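Local coordinates for FHA domain-containing protein DDL (Arabidopsis thaliana, PDB 3VPY) that probably recognises phosphothreonine in Dicer-like1 through the cleft of its forkhead-associated domain, at residues 114-119 / 123-128; 85-90 / 96-101; 30-35 / 49-54. All blocks are in the same frame, centred on the assembly; numbering follows the deposited sequence.

Interaction 1. Residues 114-119 / 123-128; sequences KDTIKF and SREYVL
With chi1 -55° in Phe119 and -53° in Tyr126, each ring lies beside its own backbone N with CG anti to the carbonyl carbon, which sets CE2 of one against CE2 of the other. Their strands, 116-119 and 124-128, form a beta hairpin of the FHA sandwich, antiparallel neighbours within its six-stranded sheet. The ring planes are inclined at 57°. Tyr126 presents CE2 at the edge of the Phe119 ring, 3.6 Å from Phe119 CE2. On the same face of the sheet Ile117 points inward, its side chain reaching Ile65 of strand 63-73, while Phe119 rests on Ala63 and Phe42; this face therefore belongs to the core between the two sheets.

Thr116 and Val127 make a non-hydrogen-bonded pair on the other face, where Thr116 OG1 lies 3.7 Å from Val127 CG2. Glu125 brings OE2 to 3.7 Å from the methyl CG2 of Thr116. Ile117 and Tyr126 form the hydrogen-bonded pair: Ile117 N donates a hydrogen bond to Tyr126 O at 2.7 Å, and Tyr126 N donates one to Ile117 O at 2.9 Å. That carbonyl oxygen also sits in the plane of the Tyr126 ring, at its edge. Farther along, Leu128 N bonds to Asp115 O, and Lys114 N closes on Leu128 O at 2.7 Å. Toward the turn a water takes over from direct pairing: it accepts from Phe119 N at 2.9 Å and donates to Arg124 O at 2.8 Å.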
loop_
_atom_site.group_PDB
_atom_site.type_symbol
_atom_site.label_atom_id
_atom_site.label_comp_id
_atom_site.label_asym_id
_atom_site.label_seq_id
_atom_site.Cartn_x
_atom_site.Cartn_y
_atom_site.Cartn_z
ATOM N N LYS A 114 6.217 0.426 -7.838
ATOM C CA LYS A 114 7.144 -0.671 -8.109
ATOM C C LYS A 114 7.633 -1.405 -6.879
ATOM O O LYS A 114 8.345 -2.411 -7.000
ATOM C CB LYS A 114 8.327 -0.246 -9.002
ATOM C CG LYS A 114 7.897 0.307 -10.346
ATOM C CD LYS A 114 9.100 0.770 -11.147
ATOM C CE LYS A 114 8.637 1.472 -12.414
ATOM N NZ LYS A 114 9.769 1.711 -13.347
ATOM N N ASP A 115 7.213 -0.961 -5.687
ATOM C CA ASP A 115 7.550 -1.709 -4.487
ATOM C C ASP A 115 6.961 -3.111 -4.543
ATOM O O ASP A 115 5.824 -3.288 -4.991
ATOM C CB ASP A 115 6.996 -1.036 -3.233
ATOM C CG ASP A 115 7.864 0.101 -2.731
ATOM O OD1 ASP A 115 9.003 0.252 -3.204
ATOM O OD2 ASP A 115 7.383 0.820 -1.827
ATOM N N THR A 116 7.716 -4.088 -4.046
ATOM C CA THR A 116 7.181 -5.435 -3.878
ATOM C C THR A 116 6.926 -5.691 -2.408
ATOM O O THR A 116 7.761 -5.404 -1.563
ATOM C CB THR A 116 8.143 -6.495 -4.412
ATOM O OG1 THR A 116 8.415 -6.212 -5.789
ATOM C CG2 THR A 116 7.517 -7.877 -4.296
ATOM N N ILE A 117 5.772 -6.253 -2.126
ATOM C CA ILE A 117 5.342 -6.523 -0.764
ATOM C C ILE A 117 5.095 -8.010 -0.597
ATOM O O ILE A 117 4.492 -8.649 -1.468
ATOM C CB ILE A 117 4.048 -5.761 -0.478
ATOM C CG1 ILE A 117 4.290 -4.263 -0.698
ATOM C CG2 ILE A 117 3.567 -6.032 0.933
ATOM C CD1 ILE A 117 3.022 -3.439 -0.728
ATOM N N LYS A 118 5.535 -8.545 0.535
ATOM C CA LYS A 118 5.295 -9.959 0.862
ATOM C C LYS A 118 4.947 -10.063 2.328
ATOM O O LYS A 118 5.598 -9.416 3.160
ATOM C CB LYS A 118 6.540 -10.792 0.590
ATOM C CG LYS A 118 6.377 -12.290 0.854
ATOM C CD LYS A 118 7.742 -12.957 0.820
ATOM C CE LYS A 118 7.647 -14.446 0.795
ATOM N NZ LYS A 118 8.816 -15.012 0.027
ATOM N N PHE A 119 3.956 -10.897 2.639
ATOM C CA PHE A 119 3.539 -11.091 4.021
ATOM C C PHE A 119 4.009 -12.460 4.472
ATOM O O PHE A 119 3.749 -13.472 3.811
ATOM C CB PHE A 119 2.008 -10.941 4.147
ATOM C CG PHE A 119 1.489 -9.634 3.616
ATOM C CD1 PHE A 119 1.741 -8.436 4.308
ATOM C CD2 PHE A 119 0.749 -9.579 2.431
ATOM C CE1 PHE A 119 1.259 -7.186 3.819
ATOM C CE2 PHE A 119 0.273 -8.348 1.927
ATOM C CZ PHE A 119 0.538 -7.142 2.633
ATOM N N SER A 123 3.721 -17.686 -0.427
ATOM C CA SER A 123 4.040 -17.972 -1.826
ATOM C C SER A 123 3.495 -16.874 -2.755
ATOM O O SER A 123 3.726 -16.905 -3.982
ATOM C CB SER A 123 3.450 -19.334 -2.210
ATOM O OG SER A 123 2.078 -19.424 -1.846
ATOM N N ARG A 124 2.760 -15.924 -2.180
ATOM C CA ARG A 124 2.233 -14.783 -2.942
ATOM C C ARG A 124 3.053 -13.524 -2.712
ATOM O O ARG A 124 3.707 -13.380 -1.675
ATOM C CB ARG A 124 0.788 -14.496 -2.570
ATOM C CG ARG A 124 -0.126 -15.581 -2.933
ATOM C CD ARG A 124 -1.534 -15.092 -3.001
ATOM N NE ARG A 124 -2.323 -16.209 -3.482
ATOM C CZ ARG A 124 -3.485 -16.095 -4.097
ATOM N NH1 ARG A 124 -4.029 -14.896 -4.291
ATOM N NH2 ARG A 124 -4.091 -17.205 -4.499
ATOM N N GLU A 125 3.040 -12.621 -3.687
ATOM C CA GLU A 125 3.724 -11.344 -3.550
ATOM C C GLU A 125 2.899 -10.323 -4.289
ATOM O O GLU A 125 2.084 -10.672 -5.138
ATOM C CB GLU A 125 5.104 -11.383 -4.189
ATOM C CG GLU A 125 6.075 -12.360 -3.596
ATOM C CD GLU A 125 7.278 -12.452 -4.468
ATOM O OE1 GLU A 125 7.321 -13.385 -5.307
ATOM O OE2 GLU A 125 8.145 -11.559 -4.345
ATOM N N TYR A 126 3.125 -9.063 -3.967
ATOM C CA TYR A 126 2.331 -7.979 -4.518
ATOM C C TYR A 126 3.238 -6.862 -5.009
ATOM O O TYR A 126 4.276 -6.592 -4.397
ATOM C CB TYR A 126 1.370 -7.414 -3.460
ATOM C CG TYR A 126 0.504 -8.455 -2.807
ATOM C CD1 TYR A 126 -0.803 -8.666 -3.251
ATOM C CD2 TYR A 126 1.002 -9.252 -1.762
ATOM C CE1 TYR A 126 -1.608 -9.621 -2.655
ATOM C CE2 TYR A 126 0.213 -10.224 -1.160
ATOM C CZ TYR A 126 -1.102 -10.404 -1.617
ATOM O OH TYR A 126 -1.906 -11.366 -1.053
ATOM N N VAL A 127 2.852 -6.228 -6.111
ATOM C CA VAL A 127 3.575 -5.071 -6.623
ATOM C C VAL A 127 2.628 -3.874 -6.745
ATOM O O VAL A 127 1.530 -3.989 -7.324
ATOM C CB VAL A 127 4.210 -5.361 -8.016
ATOM C CG1 VAL A 127 4.735 -4.077 -8.656
ATOM C CG2 VAL A 127 5.335 -6.369 -7.869
ATOM N N LEU A 128 3.053 -2.748 -6.175
ATOM C CA LEU A 128 2.236 -1.547 -6.120
ATOM C C LEU A 128 2.502 -0.674 -7.330
ATOM O O LEU A 128 3.649 -0.404 -7.663
ATOM C CB LEU A 128 2.559 -0.774 -4.835
ATOM C CG LEU A 128 1.738 0.481 -4.589
ATOM C CD1 LEU A 128 0.233 0.182 -4.401
ATOM C CD2 LEU A 128 2.311 1.196 -3.354
HETATM O O HOH W 1 2.495 -12.176 0.547
#

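Interaction 2. Residues 85-90 / 96-101; sequences PYIMDL and TYINES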
loop_
_atom_site.group_PDB
_atom_site.type_symbol
_atom_site.label_atom_id
_atom_site.label_comp_id
_atom_site.label_asym_id
_atom_site.label_seq_id
_atom_site.Cartn_x
_atom_site.Cartn_y
_atom_site.Cartn_z
ATOM N N PRO A 85 0.346 6.325 0.166
ATOM C CA PRO A 85 0.219 5.028 0.838
ATOM C C PRO A 85 1.356 4.768 1.811
ATOM O O PRO A 85 2.514 5.029 1.478
ATOM C CB PRO A 85 0.298 4.019 -0.313
ATOM C CG PRO A 85 1.173 4.700 -1.342
ATOM C CD PRO A 85 0.907 6.197 -1.199
ATOM N N TYR A 86 1.006 4.255 2.998
ATOM C CA TYR A 86 1.982 3.790 4.009
ATOM C C TYR A 86 1.607 2.396 4.466
ATOM O O TYR A 86 0.424 2.116 4.658
ATOM C CB TYR A 86 1.969 4.713 5.244
ATOM C CG TYR A 86 2.457 6.072 4.881
ATOM C CD1 TYR A 86 3.748 6.494 5.222
ATOM C CD2 TYR A 86 1.628 6.956 4.173
ATOM C CE1 TYR A 86 4.202 7.775 4.829
ATOM C CE2 TYR A 86 2.060 8.207 3.785
ATOM C CZ TYR A 86 3.346 8.611 4.107
ATOM O OH TYR A 86 3.739 9.854 3.703
ATOM N N ILE A 87 2.581 1.521 4.639
ATOM C CA ILE A 87 2.257 0.186 5.163
ATOM C C ILE A 87 2.626 0.134 6.647
ATOM O O ILE A 87 3.582 0.791 7.068
ATOM C CB ILE A 87 2.958 -0.942 4.350
ATOM C CG1 ILE A 87 2.421 -2.326 4.723
ATOM C CG2 ILE A 87 4.493 -0.883 4.522
ATOM C CD1 ILE A 87 2.752 -3.378 3.702
HETATM N N MSE A 88 1.875 -0.643 7.429
HETATM C CA MSE A 88 2.216 -0.859 8.827
HETATM C C MSE A 88 1.965 -2.325 9.167
HETATM O O MSE A 88 0.861 -2.842 8.939
HETATM C CB MSE A 88 1.397 0.055 9.755
HETATM C CG MSE A 88 1.742 -0.173 11.198
HETATM SE SE MSE A 88 0.826 1.035 12.439
HETATM C CE MSE A 88 1.895 2.625 12.308
ATOM N N ASP A 89 2.999 -2.988 9.676
ATOM C CA ASP A 89 2.849 -4.352 10.151
ATOM C C ASP A 89 2.250 -4.329 11.558
ATOM O O ASP A 89 2.636 -3.513 12.401
ATOM C CB ASP A 89 4.172 -5.087 10.140
ATOM C CG ASP A 89 4.060 -6.468 10.721
ATOM O OD1 ASP A 89 3.864 -7.417 9.939
ATOM O OD2 ASP A 89 4.124 -6.616 11.947
ATOM N N LEU A 90 1.329 -5.252 11.823
ATOM C CA LEU A 90 0.577 -5.198 13.075
ATOM C C LEU A 90 1.152 -6.137 14.125
ATOM O O LEU A 90 0.405 -6.691 14.952
ATOM C CB LEU A 90 -0.919 -5.481 12.834
ATOM C CG LEU A 90 -1.571 -4.569 11.784
ATOM C CD1 LEU A 90 -2.995 -4.995 11.471
ATOM C CD2 LEU A 90 -1.583 -3.138 12.276
ATOM N N THR A 96 6.397 -8.485 7.750
ATOM C CA THR A 96 5.998 -7.941 6.464
ATOM C C THR A 96 7.256 -7.417 5.806
ATOM O O THR A 96 8.046 -6.738 6.464
ATOM C CB THR A 96 4.994 -6.783 6.643
ATOM O OG1 THR A 96 3.775 -7.307 7.189
ATOM C CG2 THR A 96 4.674 -6.084 5.298
ATOM N N TYR A 97 7.425 -7.725 4.518
ATOM C CA TYR A 97 8.648 -7.376 3.759
ATOM C C TYR A 97 8.336 -6.393 2.644
ATOM O O TYR A 97 7.375 -6.580 1.905
ATOM C CB TYR A 97 9.255 -8.633 3.128
ATOM C CG TYR A 97 9.692 -9.658 4.128
ATOM C CD1 TYR A 97 11.019 -9.740 4.531
ATOM C CD2 TYR A 97 8.782 -10.568 4.669
ATOM C CE1 TYR A 97 11.436 -10.678 5.455
ATOM C CE2 TYR A 97 9.194 -11.529 5.607
ATOM C CZ TYR A 97 10.528 -11.581 5.988
ATOM O OH TYR A 97 10.953 -12.532 6.891
ATOM N N ILE A 98 9.139 -5.329 2.546
ATOM C CA ILE A 98 9.048 -4.413 1.418
ATOM C C ILE A 98 10.365 -4.564 0.685
ATOM O O ILE A 98 11.441 -4.383 1.273
ATOM C CB ILE A 98 8.931 -2.938 1.854
ATOM C CG1 ILE A 98 7.749 -2.694 2.784
ATOM C CG2 ILE A 98 8.829 -2.001 0.636
ATOM C CD1 ILE A 98 7.836 -1.263 3.385
ATOM N N ASN A 99 10.296 -4.912 -0.591
ATOM C CA ASN A 99 11.535 -5.115 -1.364
ATOM C C ASN A 99 12.528 -6.040 -0.649
ATOM O O ASN A 99 13.738 -5.745 -0.533
ATOM C CB ASN A 99 12.141 -3.743 -1.734
ATOM C CG ASN A 99 11.155 -2.880 -2.519
ATOM O OD1 ASN A 99 10.447 -3.381 -3.385
ATOM N ND2 ASN A 99 11.075 -1.609 -2.184
ATOM N N GLU A 100 12.004 -7.160 -0.162
ATOM C CA GLU A 100 12.774 -8.221 0.485
ATOM C C GLU A 100 13.340 -7.936 1.881
ATOM O O GLU A 100 13.994 -8.804 2.470
ATOM C CB GLU A 100 13.861 -8.743 -0.467
ATOM C CG GLU A 100 13.272 -9.484 -1.670
ATOM C CD GLU A 100 12.804 -10.894 -1.309
ATOM O OE1 GLU A 100 13.650 -11.739 -0.929
ATOM O OE2 GLU A 100 11.588 -11.167 -1.413
ATOM N N SER A 101 13.060 -6.762 2.433
ATOM C CA SER A 101 13.559 -6.404 3.758
ATOM C C SER A 101 12.386 -6.202 4.727
ATOM O O SER A 101 11.436 -5.486 4.382
ATOM C CB SER A 101 14.401 -5.121 3.659
ATOM O OG SER A 101 14.816 -4.686 4.945
#
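Asp89 OD1 is gripped by two hydroxyls, one across this contact and one in the loop that follows. Thr96 OG1 donates to it at 2.8 Å, approaching the anti lone pair, on the side away from OD2. Ser92 OG makes the second bond, and OD2 has a weak one from Gly91 N, so the carboxylate ties the end of strand 79-89 to the loop leading back to strand 96-98. With CG anti to the backbone N (chi1 176°), the Asp89 side chain is swung across to the threonine, and the two side chains pass antiparallel. An alanine here is likely to leave both the Thr96 and Ser92 hydroxyls without their shared acceptor and the loop less firmly fixed.

Beside this polar pair the contact is apolar. Ile87 splits its branches between two partners: CD1 meets Thr96 CG2 end to end at 3.7 Å, while CG2 lies 3.6 Å from Ile98 CD1, the two isoleucine side chains running oppositely. Thr96 thus turns its hydroxyl to the carboxylate and its methyl to the isoleucine. Strand axes 8.2 Å apart put side chains, rather than backbone bonds, in the gap. Ile117 and Phe119 pack on Ile87 from strand 116-119, the neighbour of 96-98 in the facing sheet, and Tyr109 touches both isoleucines.

Beyond Ile98 the chain reverses in a type I' turn closed by Ser101 N donating to Ile98 O (3.1 Å), with Ile98 N donating back to Ser101 O. Thr96 OG1 also has a weak bond with His62 ND1. Between the segments the chain crosses from one sheet to the other through a short loop, as in a beta sandwich, here that of the FHA domain.

Interaction 3. Residues 30-35 / 49-54; sequences EPLCLH and ADIPTD
Ile51 places its methyl groups against two leucines, Leu32 and Leu34, in an entirely apolar contact between the two sheets of the FHA beta sandwich. Leu32 and Ile51 meet end to end, with Leu32 CD1 3.6 Å from Ile51 CG2 and 3.8 Å from Ile51 CD1. A single leucine methyl thus touches both branches of the isoleucine. Leu34 comes in at about a right angle and sets its own CD1 against the end of the longer branch.

The torsions of Ile51 account for this division. Its CG2 stands anti to the backbone N, while CG1 lies beside that N (chi1 -67°) and the chain then extends to CD1 (chi2 167°), carrying the terminal methyl out to both leucines. In Leu32 an extended chi2 of 173° likewise carries CD1 outward to Ile51. The backbones stay well separated, the nearest CA atoms, those of Leu32 and Ile51, being 8.6 Å apart.

In the next shell, Leu32 and Leu34 are held by backbone bonds to Leu19 and Trp17, and their side chains rest on Val21 and Leu128 respectively. Leu34 also packs on Tyr40 of strand 39-43. Ile51 is bonded through its backbone to Leu41 and packs on Phe42, both in that same strand. The neighbouring Asp50 bonds through OD2 to Leu41 N and through OD1 to Gln37 NE2. The leucines and isoleucine thus join the two sheets at their outermost strands, 26-33 and 51-52, and the shared methyl, Ile51 CD1, lies 3.7 Å from Leu34 CD1.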
loop_
_atom_site.group_PDB
_atom_site.type_symbol
_atom_site.label_atom_id
_atom_site.label_comp_id
_atom_site.label_asym_id
_atom_site.label_seq_id
_atom_site.Cartn_x
_atom_site.Cartn_y
_atom_site.Cartn_z
ATOM N N GLU A 30 -6.171 -9.707 -12.791
ATOM C CA GLU A 30 -6.381 -8.289 -12.567
ATOM C C GLU A 30 -5.741 -7.845 -11.272
ATOM O O GLU A 30 -5.674 -8.635 -10.318
ATOM C CB GLU A 30 -7.868 -7.963 -12.504
ATOM C CG GLU A 30 -8.564 -8.037 -13.834
ATOM C CD GLU A 30 -10.020 -7.672 -13.713
ATOM O OE1 GLU A 30 -10.797 -8.515 -13.214
ATOM O OE2 GLU A 30 -10.374 -6.542 -14.113
ATOM N N PRO A 31 -5.284 -6.585 -11.226
ATOM C CA PRO A 31 -4.794 -6.081 -9.950
ATOM C C PRO A 31 -5.964 -5.748 -9.047
ATOM O O PRO A 31 -7.104 -5.569 -9.506
ATOM C CB PRO A 31 -4.047 -4.797 -10.341
ATOM C CG PRO A 31 -4.767 -4.319 -11.520
ATOM C CD PRO A 31 -5.189 -5.562 -12.288
ATOM N N LEU A 32 -5.669 -5.666 -7.768
ATOM C CA LEU A 32 -6.666 -5.287 -6.804
ATOM C C LEU A 32 -6.710 -3.771 -6.758
ATOM O O LEU A 32 -5.675 -3.091 -6.759
ATOM C CB LEU A 32 -6.318 -5.869 -5.434
ATOM C CG LEU A 32 -6.037 -7.372 -5.341
ATOM C CD1 LEU A 32 -5.544 -7.709 -3.936
ATOM C CD2 LEU A 32 -7.296 -8.146 -5.692
ATOM N N CYS A 33 -7.920 -3.236 -6.708
ATOM C CA CYS A 33 -8.092 -1.816 -6.506
ATOM C C CYS A 33 -7.532 -1.468 -5.117
ATOM O O CYS A 33 -7.871 -2.114 -4.115
ATOM C CB CYS A 33 -9.577 -1.458 -6.559
ATOM S SG CYS A 33 -9.850 0.241 -6.231
ATOM N N LEU A 34 -6.671 -0.462 -5.062
ATOM C CA LEU A 34 -6.157 0.023 -3.779
ATOM C C LEU A 34 -6.382 1.519 -3.584
ATOM O O LEU A 34 -5.572 2.209 -2.949
ATOM C CB LEU A 34 -4.672 -0.315 -3.639
ATOM C CG LEU A 34 -4.209 -0.632 -2.208
ATOM C CD1 LEU A 34 -4.754 -1.982 -1.701
ATOM C CD2 LEU A 34 -2.687 -0.581 -2.173
ATOM N N HIS A 35 -7.487 2.032 -4.115
ATOM C CA HIS A 35 -7.698 3.478 -4.073
ATOM C C HIS A 35 -9.152 3.876 -3.817
ATOM O O HIS A 35 -9.514 5.043 -3.984
ATOM C CB HIS A 35 -7.153 4.190 -5.331
ATOM C CG HIS A 35 -7.717 3.674 -6.625
ATOM N ND1 HIS A 35 -8.868 4.172 -7.202
ATOM C CD2 HIS A 35 -7.256 2.724 -7.474
ATOM C CE1 HIS A 35 -9.113 3.527 -8.331
ATOM N NE2 HIS A 35 -8.145 2.649 -8.524
ATOM N N ALA A 49 -10.555 -9.049 7.024
ATOM C CA ALA A 49 -9.577 -8.579 6.030
ATOM C C ALA A 49 -10.240 -7.989 4.767
ATOM O O ALA A 49 -11.210 -8.554 4.227
ATOM C CB ALA A 49 -8.617 -9.682 5.664
ATOM N N ASP A 50 -9.737 -6.840 4.322
ATOM C CA ASP A 50 -10.079 -6.320 2.986
ATOM C C ASP A 50 -9.452 -7.139 1.872
ATOM O O ASP A 50 -10.066 -7.367 0.821
ATOM C CB ASP A 50 -9.626 -4.877 2.838
ATOM C CG ASP A 50 -10.329 -3.966 3.793
ATOM O OD1 ASP A 50 -11.576 -3.858 3.689
ATOM O OD2 ASP A 50 -9.655 -3.389 4.674
ATOM N N ILE A 51 -8.209 -7.552 2.094
ATOM C CA ILE A 51 -7.483 -8.377 1.136
ATOM C C ILE A 51 -6.997 -9.608 1.882
ATOM O O ILE A 51 -6.161 -9.501 2.747
ATOM C CB ILE A 51 -6.346 -7.586 0.465
ATOM C CG1 ILE A 51 -6.947 -6.474 -0.426
ATOM C CG2 ILE A 51 -5.459 -8.528 -0.396
ATOM C CD1 ILE A 51 -5.930 -5.418 -0.890
ATOM N N PRO A 52 -7.570 -10.783 1.583
ATOM C CA PRO A 52 -7.217 -11.922 2.426
ATOM C C PRO A 52 -5.833 -12.433 2.061
ATOM O O PRO A 52 -5.464 -12.452 0.880
ATOM C CB PRO A 52 -8.312 -12.963 2.119
ATOM C CG PRO A 52 -8.894 -12.551 0.815
ATOM C CD PRO A 52 -8.488 -11.140 0.489
ATOM N N THR A 53 -5.055 -12.786 3.076
ATOM C CA THR A 53 -3.748 -13.393 2.889
ATOM C C THR A 53 -3.842 -14.796 3.469
ATOM O O THR A 53 -3.611 -15.024 4.665
ATOM C CB THR A 53 -2.633 -12.569 3.570
ATOM O OG1 THR A 53 -2.915 -12.460 4.981
ATOM C CG2 THR A 53 -2.554 -11.196 2.928
ATOM N N ASP A 54 -4.214 -15.739 2.614
ATOM C CA ASP A 54 -4.608 -17.073 3.065
ATOM C C ASP A 54 -3.449 -17.989 3.489
ATOM O O ASP A 54 -3.677 -18.997 4.149
ATOM C CB ASP A 54 -5.442 -17.757 1.975
ATOM C CG ASP A 54 -6.835 -17.135 1.807
ATOM O OD1 ASP A 54 -7.440 -16.647 2.797
ATOM O OD2 ASP A 54 -7.345 -17.166 0.664
#

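Along the chain interaction 3 comes first, then interaction 2, then interaction 1. Interaction 1 joins neighbouring strands of the six-stranded sheet, whereas interactions 2 and 3 bridge it to the mixed sheet. The centres of interactions 1 and 2 lie about 9 Å apart, those of 1 and 3 about 11 Å, and those of 2 and 3 about 15 Å, with nearest atoms about 6 Å apart. The hairpin is the middle piece: strand 116-119 borders 96-98, with probable hydrogen bonds from Asn99 N to Thr116 O and Tyr97 N to Lys118 O, Ile117 packs on Ile87, and Leu128 on Leu34. The sheets are thereby joined into the FHA sandwich, whose cleft probably recognises phosphothreonine.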